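Local coordinates for protein probable transcriptional regulator (Rhodococcus jostii, PDB 3ON2) that is of unknown specific function but probably acts as a TetR-family transcriptional regulator that binds DNA through an N-terminal helix-turn-helix domain, at residues A[137-142]-A[155-160]; A[95-100]-A[106-111]; A[165-170]-A[183-188]. All coordinates share one frame; numbering follows the deposited sequence. Where two conformers were deposited one is given.

Contact 1 of 3, residues A[137-142]-A[155-160]; sequences RIVTEA and RIALVA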
ATOM      1  N   ARG A 137       0.025  -2.539  15.953  1.00 25.98           N
ATOM      2  CA  ARG A 137       0.461  -3.713  16.746  1.00 27.00           C
ATOM      3  C   ARG A 137       1.964  -3.685  17.024  1.00 26.50           C
ATOM      4  O   ARG A 137       2.369  -3.910  18.153  1.00 26.90           O
ATOM      5  CB  ARG A 137       0.001  -5.033  16.092  1.00 27.67           C
ATOM      6  CG  ARG A 137       0.975  -6.231  16.179  1.00 30.54           C
ATOM      7  CD  ARG A 137       0.396  -7.587  15.666  1.00 33.92           C
ATOM      8  NE  ARG A 137      -0.209  -7.571  14.316  1.00 35.81           N
ATOM      9  CZ  ARG A 137      -1.462  -7.178  14.050  1.00 37.24           C
ATOM     10  NH1 ARG A 137      -2.242  -6.735  15.037  1.00 39.96           N
ATOM     11  NH2 ARG A 137      -1.940  -7.206  12.803  1.00 35.76           N
ATOM     12  N   ILE A 138       2.768  -3.345  16.012  1.00 25.98           N
ATOM     13  CA  ILE A 138       4.222  -3.193  16.136  1.00 25.20           C
ATOM     14  C   ILE A 138       4.597  -2.075  17.125  1.00 24.65           C
ATOM     15  O   ILE A 138       5.548  -2.227  17.895  1.00 24.23           O
ATOM     16  CB  ILE A 138       4.865  -2.850  14.759  1.00 25.56           C
ATOM     17  CG1 ILE A 138       4.560  -3.929  13.697  1.00 27.53           C
ATOM     18  CG2 ILE A 138       6.354  -2.587  14.890  1.00 24.94           C
ATOM     19  CD1 ILE A 138       5.447  -5.155  13.736  1.00 29.72           C
ATOM     20  N   VAL A 139       3.872  -0.954  17.076  1.00 23.84           N
ATOM     21  CA  VAL A 139       4.052   0.153  18.051  1.00 23.11           C
ATOM     22  C   VAL A 139       3.666  -0.324  19.467  1.00 24.08           C
ATOM     23  O   VAL A 139       4.412  -0.099  20.415  1.00 23.32           O
ATOM     24  CB  VAL A 139       3.223   1.425  17.649  1.00 22.91           C
ATOM     25  CG1 VAL A 139       3.206   2.491  18.769  1.00 20.26           C
ATOM     26  CG2 VAL A 139       3.713   2.030  16.300  1.00 19.83           C
ATOM     27  N   THR A 140       2.506  -0.977  19.594  1.00 25.41           N
ATOM     28  CA  THR A 140       2.021  -1.498  20.894  1.00 27.08           C
ATOM     29  C   THR A 140       3.030  -2.475  21.487  1.00 28.14           C
ATOM     30  O   THR A 140       3.364  -2.369  22.668  1.00 29.21           O
ATOM     31  CB  THR A 140       0.607  -2.147  20.785  1.00 27.20           C
ATOM     32  OG1 THR A 140      -0.288  -1.206  20.201  1.00 27.97           O
ATOM     33  CG2 THR A 140       0.020  -2.525  22.166  1.00 27.60           C
ATOM     34  N   GLU A 141       3.535  -3.394  20.667  1.00 29.37           N
ATOM     35  CA  GLU A 141       4.573  -4.352  21.090  1.00 30.61           C
ATOM     36  C   GLU A 141       5.835  -3.632  21.532  1.00 29.82           C
ATOM     37  O   GLU A 141       6.498  -4.061  22.476  1.00 29.84           O
ATOM     38  CB  GLU A 141       4.905  -5.373  19.984  1.00 31.34           C
ATOM     39  CG  GLU A 141       3.735  -6.316  19.614  1.00 35.58           C
ATOM     40  CD  GLU A 141       4.044  -7.293  18.451  1.00 41.04           C
ATOM     41  OE1 GLU A 141       5.165  -7.248  17.894  1.00 43.77           O
ATOM     42  OE2 GLU A 141       3.152  -8.114  18.091  1.00 44.33           O
ATOM     43  N   ALA A 142       6.165  -2.532  20.862  1.00 29.26           N
ATOM     44  CA  ALA A 142       7.342  -1.730  21.235  1.00 28.48           C
ATOM     45  C   ALA A 142       7.151  -1.074  22.591  1.00 28.56           C
ATOM     46  O   ALA A 142       8.101  -0.926  23.371  1.00 28.31           O
ATOM     47  CB  ALA A 142       7.647  -0.660  20.169  1.00 28.33           C
ATOM     48  N   ARG A 155      -2.241   7.010  17.446  1.00 19.51           N
ATOM     49  CA  ARG A 155      -1.720   8.341  17.102  1.00 19.00           C
ATOM     50  C   ARG A 155      -0.235   8.275  16.701  1.00 18.76           C
ATOM     51  O   ARG A 155       0.197   8.993  15.769  1.00 18.86           O
ATOM     52  CB  ARG A 155      -1.907   9.361  18.246  1.00 19.34           C
ATOM     53  CG  ARG A 155      -3.358   9.775  18.489  1.00 20.38           C
ATOM     54  CD  ARG A 155      -3.996  10.397  17.240  1.00 20.21           C
ATOM     55  NE  ARG A 155      -5.448  10.504  17.427  1.00 22.50           N
ATOM     56  CZ  ARG A 155      -6.061  11.544  17.977  1.00 23.61           C
ATOM     57  NH1 ARG A 155      -5.351  12.602  18.381  1.00 25.73           N
ATOM     58  NH2 ARG A 155      -7.385  11.542  18.107  1.00 23.59           N
ATOM     59  N   ILE A 156       0.530   7.428  17.402  1.00 18.01           N
ATOM     60  CA  ILE A 156       1.952   7.218  17.096  1.00 17.40           C
ATOM     61  C   ILE A 156       2.068   6.643  15.685  1.00 17.13           C
ATOM     62  O   ILE A 156       2.831   7.146  14.846  1.00 17.42           O
ATOM     63  CB  ILE A 156       2.637   6.310  18.144  1.00 17.74           C
ATOM     64  CG1 ILE A 156       2.693   7.027  19.506  1.00 17.84           C
ATOM     65  CG2 ILE A 156       4.064   5.901  17.698  1.00 17.41           C
ATOM     66  CD1 ILE A 156       3.159   6.102  20.714  1.00 18.86           C
ATOM     67  N   ALA A 157       1.287   5.607  15.419  1.00 16.24           N
ATOM     68  CA  ALA A 157       1.263   4.994  14.099  1.00 16.20           C
ATOM     69  C   ALA A 157       0.850   5.997  13.016  1.00 15.81           C
ATOM     70  O   ALA A 157       1.400   5.977  11.910  1.00 15.59           O
ATOM     71  CB  ALA A 157       0.341   3.780  14.111  1.00 15.90           C
ATOM     72  N   LEU A 158      -0.111   6.865  13.337  1.00 15.36           N
ATOM     73  CA  LEU A 158      -0.607   7.866  12.414  1.00 16.08           C
ATOM     74  C   LEU A 158       0.465   8.917  12.072  1.00 16.29           C
ATOM     75  O   LEU A 158       0.597   9.326  10.902  1.00 16.77           O
ATOM     76  CB  LEU A 158      -1.881   8.533  12.970  1.00 16.50           C
ATOM     77  CG  LEU A 158      -2.629   9.447  11.992  1.00 16.39           C
ATOM     78  CD1 LEU A 158      -2.988   8.685  10.732  1.00 17.15           C
ATOM     79  CD2 LEU A 158      -3.868  10.075  12.657  1.00 19.14           C
ATOM     80  N   VAL A 159       1.244   9.334  13.072  1.00 15.98           N
ATOM     81  CA  VAL A 159       2.338  10.267  12.812  1.00 15.48           C
ATOM     82  C   VAL A 159       3.373   9.601  11.899  1.00 15.33           C
ATOM     83  O   VAL A 159       3.858  10.231  10.948  1.00 15.49           O
ATOM     84  CB  VAL A 159       2.986  10.821  14.105  1.00 14.65           C
ATOM     85  CG1 VAL A 159       4.305  11.544  13.789  1.00 13.63           C
ATOM     86  CG2 VAL A 159       2.005  11.785  14.794  1.00 15.07           C
ATOM     87  N   ALA A 160       3.665   8.323  12.157  1.00 14.87           N
ATOM     88  CA  ALA A 160       4.591   7.569  11.294  1.00 14.83           C
ATOM     89  C   ALA A 160       4.090   7.486   9.839  1.00 14.34           C
ATOM     90  O   ALA A 160       4.864   7.686   8.889  1.00 14.48           O
ATOM     91  CB  ALA A 160       4.847   6.151  11.866  1.00 14.36           C
TER
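Val-139 and Ile-156 carry the contact between helices 122-144 and 153-172, two consecutive helices of the all-helical C-terminal domain of a TetR-like fold. Their side chains cross obliquely, each presenting a methyl branch to the other. On Val-139 the leading atom is CG1, which lies anti to the backbone nitrogen (chi1 170°) and extends over the branched part of Ile-156. There it approaches CG2 of Ile-156 to 3.7 Å, with the CB of the same isoleucine at 3.9 Å. The end of the isoleucine chain takes part as well: its CD1 lies 4.1 Å from CG1 of Val-139, so the valine CG1 meets the isoleucine at its branch point and at its tip.

The second valine branch is turned differently. Val-139 CG2 also touches Ile-156 CG2, at 4.1 Å, and lies beside the methyl of Ala-157. The small alanine is consistent with the close approach here, 6.8 Å between the CA atoms of Val-139 and Ala-157. No hydrogen bond joins the segments, and the contact is wholly apolar, burying 119 Å² summed over both segments. Around it, Ala-157 also packs on Met-132, Thr-135 and Val-136, while Ile-156 continues onto Phe-192 and Leu-196 of helix 181-196. Val-139 belongs to the pocket in which a polyether molecule is bound, about 4 Å from its side chain. That ligand probably came from the crystallisation liquor, although such molecules often mark pockets. On the Ala-157 side the packing is looser, CG2 of Val-139 lying 4.4 Å from the alanine CB.

Contact 2 of 3, residues A[95-100]-A[106-111]; sequences GAYVSF and ELLALM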
ATOM      1  N   GLY A  95      10.909   1.957   5.348  1.00 14.86           N
ATOM      2  CA  GLY A  95      11.554   1.684   4.065  1.00 14.13           C
ATOM      3  C   GLY A  95      10.667   0.878   3.127  1.00 13.74           C
ATOM      4  O   GLY A  95      10.582   1.198   1.940  1.00 13.51           O
ATOM      5  N   ALA A  96       9.993  -0.152   3.652  1.00 13.44           N
ATOM      6  CA  ALA A  96       9.049  -0.941   2.842  1.00 13.13           C
ATOM      7  C   ALA A  96       7.845  -0.139   2.363  1.00 13.07           C
ATOM      8  O   ALA A  96       7.366  -0.332   1.238  1.00 13.31           O
ATOM      9  CB  ALA A  96       8.562  -2.181   3.608  1.00 13.55           C
ATOM     10  N   TYR A  97       7.315   0.724   3.214  1.00 12.26           N
ATOM     11  CA  TYR A  97       6.201   1.573   2.768  1.00 12.27           C
ATOM     12  C   TYR A  97       6.585   2.488   1.590  1.00 12.39           C
ATOM     13  O   TYR A  97       5.856   2.592   0.595  1.00 11.88           O
ATOM     14  CB  TYR A  97       5.627   2.438   3.904  1.00 12.02           C
ATOM     15  CG  TYR A  97       4.500   3.294   3.353  1.00 13.70           C
ATOM     16  CD1 TYR A  97       3.239   2.724   3.134  1.00 14.04           C
ATOM     17  CD2 TYR A  97       4.711   4.618   2.962  1.00 12.16           C
ATOM     18  CE1 TYR A  97       2.214   3.447   2.587  1.00 16.10           C
ATOM     19  CE2 TYR A  97       3.667   5.367   2.402  1.00 14.31           C
ATOM     20  CZ  TYR A  97       2.418   4.771   2.228  1.00 15.00           C
ATOM     21  OH  TYR A  97       1.356   5.439   1.686  1.00 14.80           O
ATOM     22  N   VAL A  98       7.699   3.198   1.742  1.00 12.83           N
ATOM     23  CA  VAL A  98       8.136   4.140   0.715  1.00 13.52           C
ATOM     24  C   VAL A  98       8.441   3.395  -0.589  1.00 13.93           C
ATOM     25  O   VAL A  98       8.010   3.829  -1.659  1.00 14.18           O
ATOM     26  CB  VAL A  98       9.305   5.041   1.224  1.00 13.58           C
ATOM     27  CG1 VAL A  98       9.795   6.016   0.128  1.00 14.32           C
ATOM     28  CG2 VAL A  98       8.842   5.853   2.464  1.00 13.60           C
ATOM     29  N   SER A  99       9.131   2.262  -0.508  1.00 14.77           N
ATOM     30  CA  SER A  99       9.374   1.446  -1.714  1.00 15.79           C
ATOM     31  C   SER A  99       8.098   0.991  -2.405  1.00 15.50           C
ATOM     32  O   SER A  99       8.027   1.006  -3.655  1.00 15.35           O
ATOM     33  CB  SER A  99      10.212   0.215  -1.390  1.00 15.68           C
ATOM     34  OG  SER A  99      11.472   0.654  -0.969  1.00 20.72           O
ATOM     35  N   PHE A 100       7.110   0.566  -1.608  1.00 14.87           N
ATOM     36  CA  PHE A 100       5.822   0.166  -2.177  1.00 15.29           C
ATOM     37  C   PHE A 100       5.151   1.311  -2.942  1.00 15.36           C
ATOM     38  O   PHE A 100       4.662   1.135  -4.072  1.00 14.93           O
ATOM     39  CB  PHE A 100       4.858  -0.339  -1.084  1.00 15.39           C
ATOM     40  CG  PHE A 100       3.603  -0.949  -1.628  1.00 16.07           C
ATOM     41  CD1 PHE A 100       3.520  -2.324  -1.835  1.00 17.86           C
ATOM     42  CD2 PHE A 100       2.497  -0.142  -1.960  1.00 15.94           C
ATOM     43  CE1 PHE A 100       2.336  -2.897  -2.355  1.00 17.26           C
ATOM     44  CE2 PHE A 100       1.333  -0.699  -2.489  1.00 15.85           C
ATOM     45  CZ  PHE A 100       1.251  -2.080  -2.686  1.00 17.65           C
ATOM     46  N   GLU A 106       0.319   4.814  -9.227  1.00 16.72           N
ATOM     47  CA  GLU A 106      -1.098   4.922  -9.644  1.00 17.19           C
ATOM     48  C   GLU A 106      -2.007   3.975  -8.832  1.00 15.86           C
ATOM     49  O   GLU A 106      -3.143   4.326  -8.512  1.00 16.08           O
ATOM     50  CB  GLU A 106      -1.284   4.676 -11.151  1.00 17.24           C
ATOM     51  CG  GLU A 106      -0.598   5.694 -12.062  1.00 22.56           C
ATOM     52  CD  GLU A 106      -1.204   7.086 -11.953  1.00 29.12           C
ATOM     53  OE1 GLU A 106      -2.300   7.241 -11.384  1.00 34.24           O
ATOM     54  OE2 GLU A 106      -0.583   8.046 -12.437  1.00 35.14           O
ATOM     55  N   LEU A 107      -1.517   2.785  -8.492  0.50 15.24           N
ATOM     56  CA  LEU A 107      -2.329   1.877  -7.672  0.50 14.50           C
ATOM     57  C   LEU A 107      -2.556   2.473  -6.281  0.50 14.70           C
ATOM     58  O   LEU A 107      -3.669   2.452  -5.767  0.50 14.11           O
ATOM     59  CB  LEU A 107      -1.709   0.489  -7.565  0.50 13.39           C
ATOM     60  CG  LEU A 107      -2.506  -0.454  -6.652  0.50 12.49           C
ATOM     61  CD1 LEU A 107      -3.819  -0.892  -7.316  0.50  7.45           C
ATOM     62  CD2 LEU A 107      -1.643  -1.660  -6.255  0.50 10.63           C
ATOM     63  N   LEU A 108      -1.505   3.043  -5.698  1.00 15.06           N
ATOM     64  CA  LEU A 108      -1.629   3.634  -4.384  1.00 15.35           C
ATOM     65  C   LEU A 108      -2.618   4.824  -4.363  1.00 15.72           C
ATOM     66  O   LEU A 108      -3.475   4.921  -3.447  1.00 15.17           O
ATOM     67  CB  LEU A 108      -0.237   4.021  -3.849  1.00 15.92           C
ATOM     68  CG  LEU A 108      -0.174   4.400  -2.371  1.00 17.05           C
ATOM     69  CD1 LEU A 108      -0.142   3.168  -1.477  1.00 16.06           C
ATOM     70  CD2 LEU A 108       1.008   5.330  -2.101  1.00 17.27           C
ATOM     71  N   ALA A 109      -2.526   5.712  -5.366  1.00 16.10           N
ATOM     72  CA  ALA A 109      -3.541   6.776  -5.528  1.00 16.72           C
ATOM     73  C   ALA A 109      -4.968   6.203  -5.588  1.00 16.89           C
ATOM     74  O   ALA A 109      -5.887   6.736  -4.923  1.00 17.52           O
ATOM     75  CB  ALA A 109      -3.253   7.608  -6.753  1.00 17.07           C
ATOM     76  N   LEU A 110      -5.161   5.130  -6.368  1.00 16.76           N
ATOM     77  CA  LEU A 110      -6.466   4.484  -6.465  1.00 16.86           C
ATOM     78  C   LEU A 110      -6.911   3.908  -5.107  1.00 17.30           C
ATOM     79  O   LEU A 110      -8.057   4.095  -4.688  1.00 17.26           O
ATOM     80  CB  LEU A 110      -6.482   3.412  -7.569  1.00 17.35           C
ATOM     81  CG  LEU A 110      -7.769   2.572  -7.705  1.00 19.91           C
ATOM     82  CD1 LEU A 110      -8.993   3.407  -8.102  1.00 20.94           C
ATOM     83  CD2 LEU A 110      -7.560   1.455  -8.737  1.00 23.00           C
HETATM   84  N   MSE A 111      -6.001   3.211  -4.431  1.00 17.20           N
HETATM   85  CA  MSE A 111      -6.261   2.616  -3.123  1.00 17.66           C
HETATM   86  C   MSE A 111      -6.826   3.647  -2.158  1.00 18.18           C
HETATM   87  O   MSE A 111      -7.892   3.436  -1.597  1.00 18.52           O
HETATM   88  CB  MSE A 111      -4.977   2.039  -2.540  1.00 16.99           C
HETATM   89  CG  MSE A 111      -4.578   0.720  -3.166  1.00 19.21           C
HETATM   90 SE   MSE A 111      -2.695   0.326  -2.851  1.00 22.31          SE
HETATM   91  CE  MSE A 111      -2.574   0.271  -0.882  1.00 17.55           C
TER
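The Phe-100 ring meets helix 105-115 with its edge: Met-111, a selenomethionine, and Leu-108 both lie near the ring plane, and neither sits over a face. The selenium of Met-111 is 5.5 Å from the centroid of the Phe-100 ring and 79° off its normal, which makes this an edge-on Met-aromatic contact. CE2 of Phe-100 is the ring atom that does the touching, at 4.2 Å from SE of Met-111 and 4.3 Å from CD1 of Leu-108. Beyond the two segments, the ring of His-104 also meets Phe-100.

Tyr-97 makes its contact through the hydroxyl. With CG opposite the backbone nitrogen (chi1 179°), the phenol ring brings its hydroxyl end up to Leu-108 and crosses that side chain at about a right angle, placing OH of Tyr-97 3.8 Å from CD2 of Leu-108. CD1 of the same leucine is 4.2 Å from this hydroxyl; CD1 thus touches both aromatic side chains, while CD2 contacts only the tyrosine hydroxyl of the two. The buried hydroxyl is held by hydrogen bonds to Tyr-112 OH and His-165 ND1.

The segment axes run at 103° to each other, so the chain turns sharply between helices 86-103 and 105-115. These two consecutive, steeply angled helices lie in the interior of the TetR-like C-terminal domain, and Tyr-97 lines the pocket holding the bound polyether, in the region where TetR-family regulators commonly bind effectors.

Contact 3 of 3, residues A[165-170]-A[183-188]; sequences HGIATL and EVVTAA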
ATOM      1  N   HIS A 165       4.357   8.589   4.264  1.00 10.59           N
ATOM      2  CA  HIS A 165       3.572   8.995   3.105  1.00 11.41           C
ATOM      3  C   HIS A 165       3.986  10.390   2.600  1.00 11.04           C
ATOM      4  O   HIS A 165       3.947  10.646   1.397  1.00 11.46           O
ATOM      5  CB  HIS A 165       2.067   8.955   3.364  1.00 11.42           C
ATOM      6  CG  HIS A 165       1.253   9.114   2.119  1.00 12.73           C
ATOM      7  ND1 HIS A 165       1.248   8.166   1.116  1.00 14.30           N
ATOM      8  CD2 HIS A 165       0.436  10.111   1.700  1.00 13.59           C
ATOM      9  CE1 HIS A 165       0.473   8.578   0.128  1.00 14.31           C
ATOM     10  NE2 HIS A 165      -0.045   9.746   0.462  1.00 13.61           N
ATOM     11  N   GLY A 166       4.328  11.295   3.513  1.00 10.44           N
ATOM     12  CA  GLY A 166       4.869  12.607   3.127  1.00 11.14           C
ATOM     13  C   GLY A 166       6.161  12.497   2.319  1.00 11.36           C
ATOM     14  O   GLY A 166       6.287  13.129   1.289  1.00 12.18           O
ATOM     15  N   ILE A 167       7.105  11.672   2.777  1.00 11.65           N
ATOM     16  CA  ILE A 167       8.326  11.391   2.013  1.00 12.19           C
ATOM     17  C   ILE A 167       8.019  10.824   0.602  1.00 12.61           C
ATOM     18  O   ILE A 167       8.543  11.335  -0.413  1.00 13.41           O
ATOM     19  CB  ILE A 167       9.355  10.499   2.807  1.00 11.97           C
ATOM     20  CG1 ILE A 167       9.884  11.250   4.042  1.00 11.54           C
ATOM     21  CG2 ILE A 167      10.585  10.150   1.892  1.00 13.01           C
ATOM     22  CD1 ILE A 167      10.822  10.368   4.967  1.00 11.74           C
ATOM     23  N   ALA A 168       7.178   9.794   0.524  1.00 12.81           N
ATOM     24  CA  ALA A 168       6.797   9.210  -0.771  1.00 13.51           C
ATOM     25  C   ALA A 168       6.132  10.256  -1.703  1.00 13.92           C
ATOM     26  O   ALA A 168       6.408  10.300  -2.915  1.00 13.84           O
ATOM     27  CB  ALA A 168       5.896   7.980  -0.569  1.00 13.96           C
ATOM     28  N   THR A 169       5.285  11.111  -1.124  1.00 13.64           N
ATOM     29  CA  THR A 169       4.626  12.189  -1.851  1.00 14.06           C
ATOM     30  C   THR A 169       5.650  13.215  -2.404  1.00 14.29           C
ATOM     31  O   THR A 169       5.598  13.596  -3.604  1.00 14.59           O
ATOM     32  CB  THR A 169       3.556  12.872  -0.959  1.00 13.95           C
ATOM     33  OG1 THR A 169       2.579  11.902  -0.562  1.00 13.43           O
ATOM     34  CG2 THR A 169       2.856  14.015  -1.705  1.00 14.94           C
ATOM     35  N   LEU A 170       6.611  13.615  -1.570  1.00 13.86           N
ATOM     36  CA  LEU A 170       7.658  14.529  -2.016  1.00 14.84           C
ATOM     37  C   LEU A 170       8.468  13.891  -3.139  1.00 15.49           C
ATOM     38  O   LEU A 170       8.800  14.561  -4.132  1.00 16.21           O
ATOM     39  CB  LEU A 170       8.601  14.964  -0.860  1.00 14.36           C
ATOM     40  CG  LEU A 170       8.051  15.852   0.283  1.00 14.99           C
ATOM     41  CD1 LEU A 170       9.163  16.550   1.113  1.00 13.92           C
ATOM     42  CD2 LEU A 170       7.089  16.899  -0.245  1.00 16.00           C
ATOM     43  N   GLU A 183      18.106   8.099   2.050  1.00 19.49           N
ATOM     44  CA  GLU A 183      18.713   8.919   3.113  1.00 18.49           C
ATOM     45  C   GLU A 183      17.678   9.730   3.888  1.00 17.40           C
ATOM     46  O   GLU A 183      17.827   9.941   5.080  1.00 17.62           O
ATOM     47  CB  GLU A 183      19.779   9.856   2.538  1.00 19.61           C
ATOM     48  CG  GLU A 183      21.037   9.118   1.980  1.00 22.64           C
ATOM     49  CD  GLU A 183      22.162  10.065   1.573  1.00 25.99           C
ATOM     50  OE1 GLU A 183      22.102  11.270   1.898  1.00 28.58           O
ATOM     51  OE2 GLU A 183      23.123   9.592   0.926  1.00 30.14           O
ATOM     52  N   VAL A 184      16.635  10.187   3.207  1.00 16.04           N
ATOM     53  CA  VAL A 184      15.585  10.992   3.850  1.00 14.91           C
ATOM     54  C   VAL A 184      14.712  10.080   4.722  1.00 14.81           C
ATOM     55  O   VAL A 184      14.383  10.435   5.854  1.00 14.62           O
ATOM     56  CB  VAL A 184      14.721  11.745   2.789  1.00 15.05           C
ATOM     57  CG1 VAL A 184      13.566  12.540   3.432  1.00 13.05           C
ATOM     58  CG2 VAL A 184      15.582  12.686   2.013  1.00 15.07           C
ATOM     59  N   VAL A 185      14.349   8.912   4.202  1.00 13.76           N
ATOM     60  CA  VAL A 185      13.633   7.900   5.010  1.00 14.58           C
ATOM     61  C   VAL A 185      14.397   7.575   6.312  1.00 14.95           C
ATOM     62  O   VAL A 185      13.825   7.595   7.411  1.00 14.31           O
ATOM     63  CB  VAL A 185      13.345   6.599   4.188  1.00 14.10           C
ATOM     64  CG1 VAL A 185      12.782   5.468   5.084  1.00 13.44           C
ATOM     65  CG2 VAL A 185      12.391   6.888   3.041  1.00 14.25           C
ATOM     66  N   THR A 186      15.694   7.317   6.182  1.00 15.53           N
ATOM     67  CA  THR A 186      16.541   6.965   7.346  1.00 16.24           C
ATOM     68  C   THR A 186      16.621   8.093   8.349  1.00 15.58           C
ATOM     69  O   THR A 186      16.465   7.850   9.548  1.00 14.85           O
ATOM     70  CB  THR A 186      17.966   6.528   6.916  1.00 16.60           C
ATOM     71  OG1 THR A 186      17.840   5.376   6.084  1.00 17.57           O
ATOM     72  CG2 THR A 186      18.797   6.122   8.123  1.00 18.42           C
ATOM     73  N   ALA A 187      16.791   9.333   7.867  1.00 15.43           N
ATOM     74  CA  ALA A 187      16.855  10.465   8.787  1.00 14.79           C
ATOM     75  C   ALA A 187      15.513  10.608   9.517  1.00 14.52           C
ATOM     76  O   ALA A 187      15.478  10.817  10.737  1.00 15.03           O
ATOM     77  CB  ALA A 187      17.211  11.754   8.051  1.00 14.12           C
ATOM     78  N   ALA A 188      14.414  10.477   8.780  1.00 13.40           N
ATOM     79  CA  ALA A 188      13.074  10.554   9.380  1.00 13.79           C
ATOM     80  C   ALA A 188      12.844   9.421  10.415  1.00 13.91           C
ATOM     81  O   ALA A 188      12.269   9.654  11.496  1.00 13.66           O
ATOM     82  CB  ALA A 188      11.986  10.518   8.282  1.00 13.11           C
TER
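Helices 153-172 and 181-196 form the antiparallel pair that closes the TetR-like C-terminal domain, and here they meet through Ile-167 on one side and Val-184, Val-185 and Ala-188 on the other. The segment axes run at 160° and approach to 10.5 Å. Within segment 165-170, Ile-167 makes all the contacts to segment 183-188. Its CG1 stands opposite the carbonyl carbon (chi1 -65°) and the chain continues extended, driving CD1 against the backbone of the facing helix, where it lies 3.7 Å from CA of Val-185. The carbonyl oxygen of Val-184 borders the same methyl.

The Val-184 and Ile-167 side chains lie antiparallel, side by side, with CG1 of Val-184 3.8 Å from CD1 of Ile-167. On the other branch, CG2 of Ile-167 meets CG2 of Val-185 at 3.9 Å, the two side chains lying aslant. Cutting Ile-167 back to an alanine would probably open a gap between the helices and cost Val-184 CG1 and Ala-188 CB their contact with CD1.

Val-185 also packs on Ala-94 and Val-98 of helix 86-103, tying the pair to the domain core. In many TetR relatives the last two helices build the dimer interface; residues on both segments touch a crystal neighbour, which is consistent with such a role but does not establish it. Within helix 153-172, Thr-169 OG1 donates to His-165 O at 2.7 Å. The shortest approach between the two segments joins CD1 of Ile-167 to CB of Ala-188, at 3.5 Å.

All three contacts lie in the C-terminal domain and follow one another along the chain: contact 2 closes before contact 1 opens, and contact 1 before contact 3. Contacts 1 and 3 share helix 153-172, which packs on helix 122-144 at one level and on helix 181-196 at another, with centres about 17 Å apart. Contacts 2 and 3, about 13 Å apart between centres, touch directly, Val-98 CG2 meeting Val-185 CG2 at 3.7 Å. Contact 1 is about 19 Å from contact 2 by centres and does not touch it, yet both contribute residues to the polyether pocket. Through the bond from Tyr-97 of that pocket to His-165 ND1 of contact 3, contact 2 joins the pocket to helix 153-172.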